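Local coordinates for HpcE (Thermus thermophilus, PDB 1WZO), which probably catalyses the isomerisation of 2-hydroxyhepta-2,4-diene-1,7-dioate in the breakdown of homoprotocatechuate, as a member of the fumarylacetoacetate hydrolase family, at residues T124-L129 with T150-G155; Y96-A101 with L171-N176. One frame throughout, in Å; residues are numbered along the deposited sequence.

Interaction 1: residues T124-L129 with T150-G155; sequences TIANDL and TFLPLG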
ATOM      1  N   THR B 124       2.892 -15.159  16.466  1.00 16.94           N
ATOM      2  CA  THR B 124       3.001 -14.033  17.376  1.00 16.33           C
ATOM      3  C   THR B 124       1.911 -14.194  18.416  1.00 15.68           C
ATOM      4  O   THR B 124       1.145 -15.168  18.379  1.00 17.71           O
ATOM      5  CB  THR B 124       2.865 -12.669  16.636  1.00 17.63           C
ATOM      6  OG1 THR B 124       3.220 -11.615  17.534  1.00 17.86           O
ATOM      7  CG2 THR B 124       1.439 -12.443  16.141  1.00 15.37           C
ATOM      8  N   ILE B 125       1.854 -13.263  19.360  1.00 16.85           N
ATOM      9  CA  ILE B 125       0.851 -13.301  20.419  1.00 16.47           C
ATOM     10  C   ILE B 125      -0.234 -12.263  20.138  1.00 17.06           C
ATOM     11  O   ILE B 125       0.052 -11.183  19.619  1.00 16.56           O
ATOM     12  CB  ILE B 125       1.468 -12.959  21.793  1.00 17.66           C
ATOM     13  CG1 ILE B 125       2.633 -13.903  22.104  1.00 17.57           C
ATOM     14  CG2 ILE B 125       0.398 -13.032  22.877  1.00 15.01           C
ATOM     15  CD1 ILE B 125       3.493 -13.423  23.261  1.00 16.61           C
ATOM     16  N   ALA B 126      -1.472 -12.595  20.488  1.00 17.12           N
ATOM     17  CA  ALA B 126      -2.583 -11.671  20.298  1.00 17.92           C
ATOM     18  C   ALA B 126      -3.430 -11.596  21.556  1.00 18.60           C
ATOM     19  O   ALA B 126      -3.571 -12.577  22.287  1.00 17.45           O
ATOM     20  CB  ALA B 126      -3.458 -12.120  19.125  1.00 17.09           C
ATOM     21  N   ASN B 127      -3.970 -10.413  21.813  1.00 16.34           N
ATOM     22  CA  ASN B 127      -4.868 -10.208  22.935  1.00 16.58           C
ATOM     23  C   ASN B 127      -6.194  -9.857  22.240  1.00 17.33           C
ATOM     24  O   ASN B 127      -6.420  -8.705  21.864  1.00 14.55           O
ATOM     25  CB  ASN B 127      -4.403  -9.041  23.805  1.00 15.75           C
ATOM     26  CG  ASN B 127      -5.206  -8.929  25.080  1.00 17.08           C
ATOM     27  OD1 ASN B 127      -6.299  -9.492  25.180  1.00 16.72           O
ATOM     28  ND2 ASN B 127      -4.678  -8.199  26.063  1.00 18.20           N
ATOM     29  N   ASP B 128      -7.048 -10.860  22.050  1.00 16.54           N
ATOM     30  CA  ASP B 128      -8.330 -10.671  21.365  1.00 16.72           C
ATOM     31  C   ASP B 128      -9.408 -10.220  22.347  1.00 17.18           C
ATOM     32  O   ASP B 128     -10.284 -10.993  22.736  1.00 18.42           O
ATOM     33  CB  ASP B 128      -8.714 -11.983  20.665  1.00 17.10           C
ATOM     34  CG  ASP B 128     -10.061 -11.915  19.977  1.00 20.13           C
ATOM     35  OD1 ASP B 128     -10.397 -10.846  19.429  1.00 18.79           O
ATOM     36  OD2 ASP B 128     -10.776 -12.940  19.973  1.00 20.77           O
ATOM     37  N   LEU B 129      -9.330  -8.953  22.739  1.00 17.39           N
ATOM     38  CA  LEU B 129     -10.258  -8.379  23.705  1.00 17.79           C
ATOM     39  C   LEU B 129     -11.717  -8.387  23.271  1.00 18.56           C
ATOM     40  O   LEU B 129     -12.045  -8.402  22.079  1.00 16.57           O
ATOM     41  CB  LEU B 129      -9.823  -6.951  24.061  1.00 17.86           C
ATOM     42  CG  LEU B 129      -8.532  -6.841  24.887  1.00 15.85           C
ATOM     43  CD1 LEU B 129      -7.542  -5.888  24.219  1.00 14.99           C
ATOM     44  CD2 LEU B 129      -8.872  -6.360  26.293  1.00 17.83           C
ATOM     45  N   THR B 150      -8.176  -0.376  19.171  1.00 14.02           N
ATOM     46  CA  THR B 150      -7.222  -0.866  20.175  1.00 15.37           C
ATOM     47  C   THR B 150      -7.541  -2.221  20.792  1.00 15.30           C
ATOM     48  O   THR B 150      -6.831  -2.657  21.700  1.00 15.61           O
ATOM     49  CB  THR B 150      -7.004   0.118  21.368  1.00 15.83           C
ATOM     50  OG1 THR B 150      -8.112   0.045  22.277  1.00 14.63           O
ATOM     51  CG2 THR B 150      -6.811   1.546  20.872  1.00 15.48           C
ATOM     52  N   PHE B 151      -8.579  -2.898  20.309  1.00 14.03           N
ATOM     53  CA  PHE B 151      -8.926  -4.190  20.885  1.00 15.91           C
ATOM     54  C   PHE B 151      -8.145  -5.395  20.369  1.00 14.84           C
ATOM     55  O   PHE B 151      -8.548  -6.538  20.592  1.00 13.88           O
ATOM     56  CB  PHE B 151     -10.434  -4.458  20.770  1.00 15.15           C
ATOM     57  CG  PHE B 151     -11.214  -4.050  21.996  1.00 14.09           C
ATOM     58  CD1 PHE B 151     -12.355  -4.752  22.377  1.00 15.55           C
ATOM     59  CD2 PHE B 151     -10.787  -2.983  22.787  1.00 16.19           C
ATOM     60  CE1 PHE B 151     -13.063  -4.403  23.537  1.00 15.30           C
ATOM     61  CE2 PHE B 151     -11.485  -2.622  23.946  1.00 16.81           C
ATOM     62  CZ  PHE B 151     -12.624  -3.336  24.322  1.00 17.25           C
ATOM     63  N   LEU B 152      -7.033  -5.151  19.681  1.00 15.57           N
ATOM     64  CA  LEU B 152      -6.214  -6.266  19.220  1.00 16.45           C
ATOM     65  C   LEU B 152      -4.714  -6.049  19.362  1.00 14.64           C
ATOM     66  O   LEU B 152      -4.001  -5.843  18.378  1.00 14.20           O
ATOM     67  CB  LEU B 152      -6.536  -6.664  17.769  1.00 16.42           C
ATOM     68  CG  LEU B 152      -5.790  -7.931  17.305  1.00 19.34           C
ATOM     69  CD1 LEU B 152      -6.043  -9.068  18.303  1.00 14.88           C
ATOM     70  CD2 LEU B 152      -6.254  -8.351  15.896  1.00 15.77           C
ATOM     71  N   PRO B 153      -4.218  -6.034  20.608  1.00 14.89           N
ATOM     72  CA  PRO B 153      -2.773  -5.856  20.765  1.00 15.35           C
ATOM     73  C   PRO B 153      -2.161  -7.030  19.992  1.00 15.23           C
ATOM     74  O   PRO B 153      -2.731  -8.121  19.979  1.00 14.79           O
ATOM     75  CB  PRO B 153      -2.581  -5.987  22.273  1.00 15.14           C
ATOM     76  CG  PRO B 153      -3.829  -5.309  22.807  1.00 16.32           C
ATOM     77  CD  PRO B 153      -4.925  -5.838  21.888  1.00 13.45           C
ATOM     78  N   LEU B 154      -1.032  -6.815  19.332  1.00 14.71           N
ATOM     79  CA  LEU B 154      -0.422  -7.888  18.557  1.00 16.92           C
ATOM     80  C   LEU B 154       1.092  -7.752  18.546  1.00 16.29           C
ATOM     81  O   LEU B 154       1.625  -6.691  18.221  1.00 17.10           O
ATOM     82  CB  LEU B 154      -0.947  -7.871  17.113  1.00 16.19           C
ATOM     83  CG  LEU B 154      -0.550  -9.037  16.201  1.00 17.63           C
ATOM     84  CD1 LEU B 154      -1.372 -10.256  16.570  1.00 14.74           C
ATOM     85  CD2 LEU B 154      -0.790  -8.681  14.736  1.00 14.72           C
ATOM     86  N   GLY B 155       1.778  -8.835  18.904  1.00 17.12           N
ATOM     87  CA  GLY B 155       3.230  -8.814  18.916  1.00 17.96           C
ATOM     88  C   GLY B 155       3.796  -9.459  20.169  1.00 19.08           C
ATOM     89  O   GLY B 155       3.156 -10.324  20.765  1.00 16.58           O
TER

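Interaction 2: residues Y96-A101 with L171-N176; sequences YEVELA and LRAYVN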
ATOM      1  N   TYR B  96      -9.769  -9.935  28.423  1.00 20.61           N
ATOM      2  CA  TYR B  96      -8.632 -10.113  27.532  1.00 20.39           C
ATOM      3  C   TYR B  96      -8.805 -11.544  27.032  1.00 19.93           C
ATOM      4  O   TYR B  96      -9.585 -12.311  27.600  1.00 20.54           O
ATOM      5  CB  TYR B  96      -7.296  -9.983  28.293  1.00 22.48           C
ATOM      6  CG  TYR B  96      -7.001 -11.136  29.246  1.00 24.68           C
ATOM      7  CD1 TYR B  96      -6.709 -12.415  28.762  1.00 26.13           C
ATOM      8  CD2 TYR B  96      -7.092 -10.964  30.632  1.00 26.58           C
ATOM      9  CE1 TYR B  96      -6.528 -13.498  29.628  1.00 26.91           C
ATOM     10  CE2 TYR B  96      -6.910 -12.043  31.508  1.00 26.48           C
ATOM     11  CZ  TYR B  96      -6.634 -13.303  30.998  1.00 27.79           C
ATOM     12  OH  TYR B  96      -6.498 -14.380  31.847  1.00 27.34           O
ATOM     13  N   GLU B  97      -8.103 -11.899  25.965  1.00 19.98           N
ATOM     14  CA  GLU B  97      -8.149 -13.258  25.433  1.00 20.64           C
ATOM     15  C   GLU B  97      -6.774 -13.564  24.853  1.00 19.61           C
ATOM     16  O   GLU B  97      -6.410 -13.039  23.801  1.00 17.30           O
ATOM     17  CB  GLU B  97      -9.234 -13.410  24.348  1.00 19.97           C
ATOM     18  CG  GLU B  97     -10.662 -13.419  24.902  1.00 21.57           C
ATOM     19  CD  GLU B  97     -11.710 -13.892  23.898  1.00 22.90           C
ATOM     20  OE1 GLU B  97     -12.901 -13.970  24.275  1.00 23.59           O
ATOM     21  OE2 GLU B  97     -11.357 -14.186  22.740  1.00 21.57           O
ATOM     22  N   VAL B  98      -5.996 -14.397  25.544  1.00 20.08           N
ATOM     23  CA  VAL B  98      -4.666 -14.736  25.049  1.00 18.57           C
ATOM     24  C   VAL B  98      -4.777 -15.801  23.962  1.00 18.76           C
ATOM     25  O   VAL B  98      -5.316 -16.887  24.184  1.00 19.21           O
ATOM     26  CB  VAL B  98      -3.722 -15.215  26.204  1.00 20.72           C
ATOM     27  CG1 VAL B  98      -4.319 -16.408  26.928  1.00 20.59           C
ATOM     28  CG2 VAL B  98      -2.346 -15.541  25.645  1.00 20.15           C
ATOM     29  N   GLU B  99      -4.282 -15.483  22.771  1.00 18.05           N
ATOM     30  CA  GLU B  99      -4.375 -16.424  21.665  1.00 18.59           C
ATOM     31  C   GLU B  99      -3.133 -16.488  20.804  1.00 16.81           C
ATOM     32  O   GLU B  99      -2.425 -15.494  20.622  1.00 16.57           O
ATOM     33  CB  GLU B  99      -5.570 -16.064  20.760  1.00 19.47           C
ATOM     34  CG  GLU B  99      -6.825 -15.650  21.517  1.00 18.51           C
ATOM     35  CD  GLU B  99      -8.061 -15.571  20.628  1.00 19.06           C
ATOM     36  OE1 GLU B  99      -7.927 -15.670  19.391  1.00 20.47           O
ATOM     37  OE2 GLU B  99      -9.170 -15.408  21.172  1.00 19.91           O
ATOM     38  N   LEU B 100      -2.868 -17.677  20.277  1.00 17.02           N
ATOM     39  CA  LEU B 100      -1.747 -17.872  19.376  1.00 17.27           C
ATOM     40  C   LEU B 100      -2.216 -17.293  18.043  1.00 17.14           C
ATOM     41  O   LEU B 100      -3.299 -17.642  17.563  1.00 16.80           O
ATOM     42  CB  LEU B 100      -1.448 -19.362  19.195  1.00 17.82           C
ATOM     43  CG  LEU B 100      -0.406 -19.725  18.131  1.00 19.65           C
ATOM     44  CD1 LEU B 100       0.967 -19.192  18.537  1.00 18.42           C
ATOM     45  CD2 LEU B 100      -0.365 -21.242  17.955  1.00 19.37           C
ATOM     46  N   ALA B 101      -1.414 -16.407  17.466  1.00 16.64           N
ATOM     47  CA  ALA B 101      -1.731 -15.787  16.183  1.00 17.52           C
ATOM     48  C   ALA B 101      -0.828 -16.390  15.112  1.00 18.17           C
ATOM     49  O   ALA B 101       0.390 -16.462  15.283  1.00 19.60           O
ATOM     50  CB  ALA B 101      -1.522 -14.277  16.263  1.00 17.36           C
ATOM     51  N   LEU B 171       0.146 -21.306  27.157  1.00 23.06           N
ATOM     52  CA  LEU B 171      -0.397 -19.952  27.096  1.00 23.23           C
ATOM     53  C   LEU B 171      -0.524 -19.409  28.512  1.00 24.20           C
ATOM     54  O   LEU B 171      -0.987 -20.110  29.411  1.00 25.45           O
ATOM     55  CB  LEU B 171      -1.791 -19.962  26.461  1.00 23.97           C
ATOM     56  CG  LEU B 171      -1.955 -20.619  25.093  1.00 22.73           C
ATOM     57  CD1 LEU B 171      -3.432 -20.807  24.796  1.00 25.75           C
ATOM     58  CD2 LEU B 171      -1.287 -19.768  24.030  1.00 25.22           C
ATOM     59  N   ARG B 172      -0.125 -18.160  28.708  1.00 23.84           N
ATOM     60  CA  ARG B 172      -0.234 -17.537  30.016  1.00 26.65           C
ATOM     61  C   ARG B 172      -0.629 -16.075  29.910  1.00 25.02           C
ATOM     62  O   ARG B 172      -0.259 -15.385  28.958  1.00 25.71           O
ATOM     63  CB  ARG B 172       1.091 -17.653  30.770  1.00 28.45           C
ATOM     64  CG  ARG B 172       1.405 -19.070  31.191  1.00 31.90           C
ATOM     65  CD  ARG B 172       2.826 -19.204  31.700  1.00 34.48           C
ATOM     66  NE  ARG B 172       3.150 -20.607  31.949  1.00 36.87           N
ATOM     67  CZ  ARG B 172       4.384 -21.074  32.092  1.00 37.65           C
ATOM     68  NH1 ARG B 172       5.420 -20.249  32.011  1.00 36.87           N
ATOM     69  NH2 ARG B 172       4.582 -22.370  32.301  1.00 37.02           N
ATOM     70  N   ALA B 173      -1.387 -15.613  30.896  1.00 24.90           N
ATOM     71  CA  ALA B 173      -1.821 -14.225  30.939  1.00 26.25           C
ATOM     72  C   ALA B 173      -1.696 -13.705  32.361  1.00 26.83           C
ATOM     73  O   ALA B 173      -2.104 -14.369  33.318  1.00 27.12           O
ATOM     74  CB  ALA B 173      -3.264 -14.104  30.467  1.00 25.57           C
ATOM     75  N   TYR B 174      -1.121 -12.517  32.488  1.00 26.42           N
ATOM     76  CA  TYR B 174      -0.948 -11.880  33.781  1.00 28.19           C
ATOM     77  C   TYR B 174      -1.643 -10.525  33.771  1.00 29.04           C
ATOM     78  O   TYR B 174      -1.644  -9.827  32.754  1.00 29.05           O
ATOM     79  CB  TYR B 174       0.533 -11.642  34.079  1.00 27.56           C
ATOM     80  CG  TYR B 174       1.419 -12.866  34.036  1.00 31.59           C
ATOM     81  CD1 TYR B 174       1.770 -13.460  32.824  1.00 31.24           C
ATOM     82  CD2 TYR B 174       1.945 -13.406  35.212  1.00 33.23           C
ATOM     83  CE1 TYR B 174       2.633 -14.560  32.782  1.00 33.75           C
ATOM     84  CE2 TYR B 174       2.806 -14.505  35.182  1.00 33.91           C
ATOM     85  CZ  TYR B 174       3.147 -15.075  33.966  1.00 34.22           C
ATOM     86  OH  TYR B 174       4.011 -16.147  33.937  1.00 34.71           O
ATOM     87  N   VAL B 175      -2.234 -10.159  34.903  1.00 28.72           N
ATOM     88  CA  VAL B 175      -2.877  -8.860  35.044  1.00 30.70           C
ATOM     89  C   VAL B 175      -2.207  -8.198  36.244  1.00 32.16           C
ATOM     90  O   VAL B 175      -2.302  -8.689  37.370  1.00 32.21           O
ATOM     91  CB  VAL B 175      -4.398  -8.974  35.299  1.00 30.43           C
ATOM     92  CG1 VAL B 175      -4.986  -7.593  35.542  1.00 30.78           C
ATOM     93  CG2 VAL B 175      -5.082  -9.614  34.102  1.00 31.56           C
ATOM     94  N   ASN B 176      -1.506  -7.098  35.988  1.00 32.52           N
ATOM     95  CA  ASN B 176      -0.800  -6.373  37.038  1.00 33.63           C
ATOM     96  C   ASN B 176       0.246  -7.262  37.707  1.00 35.48           C
ATOM     97  O   ASN B 176       0.388  -7.260  38.933  1.00 37.01           O
ATOM     98  CB  ASN B 176      -1.785  -5.850  38.088  1.00 32.82           C
ATOM     99  CG  ASN B 176      -2.828  -4.925  37.497  1.00 31.05           C
ATOM    100  OD1 ASN B 176      -2.513  -4.062  36.677  1.00 28.86           O
ATOM    101  ND2 ASN B 176      -4.075  -5.093  37.917  1.00 29.72           N
TER

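Interaction 1: residues T124-L129 with T150-G155
Thr124 and Leu154 meet at a right angle at one end of this antiparallel strand pair, where the threonine methyl CG2 lies 3.6 Å from Leu154 CD1. With its CG anti to the backbone N (chi1 -172°), Leu154 swings CD1 back toward the neighbouring strand. That methyl then sits in the shallow hollow over Ala126, 3.8 Å from Ala126 CB. Leu152 brings its own CD1 to the same methyl from a neighbouring direction, 4.1 Å from Ala126 CB, so two leucine bumps share one alanine dip. On the other face, the Pro153 ring lies beside Asn127 CB, while its CD abuts Leu129 CD1 at 3.5 Å. Further along, Leu129 CB rests over the face of the Phe151 ring, 4.0 Å from its centroid and offset toward the rim, in a CH-pi contact. Thr124 OG1 is 3.1 Å from Gly155 CA, while the Thr124 hydroxyl is hydrogen-bonded to Phe157 O. The backbone angles of Gly155 (phi 135°, psi -152°) would jam a CB against the preceding carbonyl O, which explains the glycine.

Two backbone bonds link the strands. Gly155 N reaches Ile125 O at 3.0 Å, nearly straight, and Asn127 N reaches Pro153 O at 3.2 Å. Past Asn127 the pairing frays: an inverse gamma turn centred on Asp128 kinks the chain, and the bond from Leu129 N to Phe151 O is weak.

Asp128 points away from segment 150-155, and its carboxylate forms salt bridges with Lys73 and Lys146 and lies close to the carboxylates of Glu97 and Glu99. An aspartate set beside two glutamates is consistent with the acidic metal site of this enzyme family. The chemistry thus divides: apolar packing and backbone bonds fix the strands, and the charged group joins the neighbouring acidic cluster.

Interaction 2: residues Y96-A101 with L171-N176
Tyr96 presses its ring against Ala173, and this is where the contact is tight. Ala173 CB comes obliquely to the outer part of the ring, 3.4 Å from Tyr96 CE1 and 3.5 Å from Tyr96 CZ. The CG of Tyr96 takes the crowded position between backbone N and carbonyl carbon (chi1 70°), which swings the ring out to strand 171-175, and its OH is anchored by a hydrogen bond to Gln181 OE1. Val175 CG2 is the ring's second neighbour, 4.0 Å from Tyr96 CE2. Strands 98-101 and 171-175 share no hydrogen bond; the axes of these short segments come within 7.4 Å, with their directions 136° apart, as strands of different sheets packed against each other in the beta-rich core of the fumarylacetoacetate hydrolase fold. Beyond the tyrosine the fit is slacker. Val98 CG1 is 4.4 Å from both Leu171 CB and Ala173 CB, while Val98 CG2 faces the carbonyl Arg172 O at 3.9 Å; Leu230 packs on Val98 as well. The opposite face of strand 171-175 looks toward solvent: Arg172 and Tyr174 point away from Val98 and are partly exposed, Arg172 in a cation-pi contact with Trp170 and Tyr174 in one with Arg229.

Overall arrangement
From the N terminus the chain passes through several earlier strands, among them 2-8, which pairs with 152-159, before strand 94-104 supplies residues 96-101 of interaction 2. It returns antiparallel as strand 120-131, which carries one half of interaction 1 and bonds back to its predecessor, Asp128 N to Glu97 O and Ala101 N to Thr124 O. After helix 143-146, interaction 1 closes a loop of 20 residues at strand 152-159. Strand 170-175 follows, and there interaction 2 closes the wider loop of 69 residues, with all of interaction 1 within it. Interaction 1 thus joins neighbouring strands edge to edge, whereas interaction 2 ties strand 94-104, the neighbour of 120-131, to the sheet that holds strands 170-175, 227-232 and 178-184.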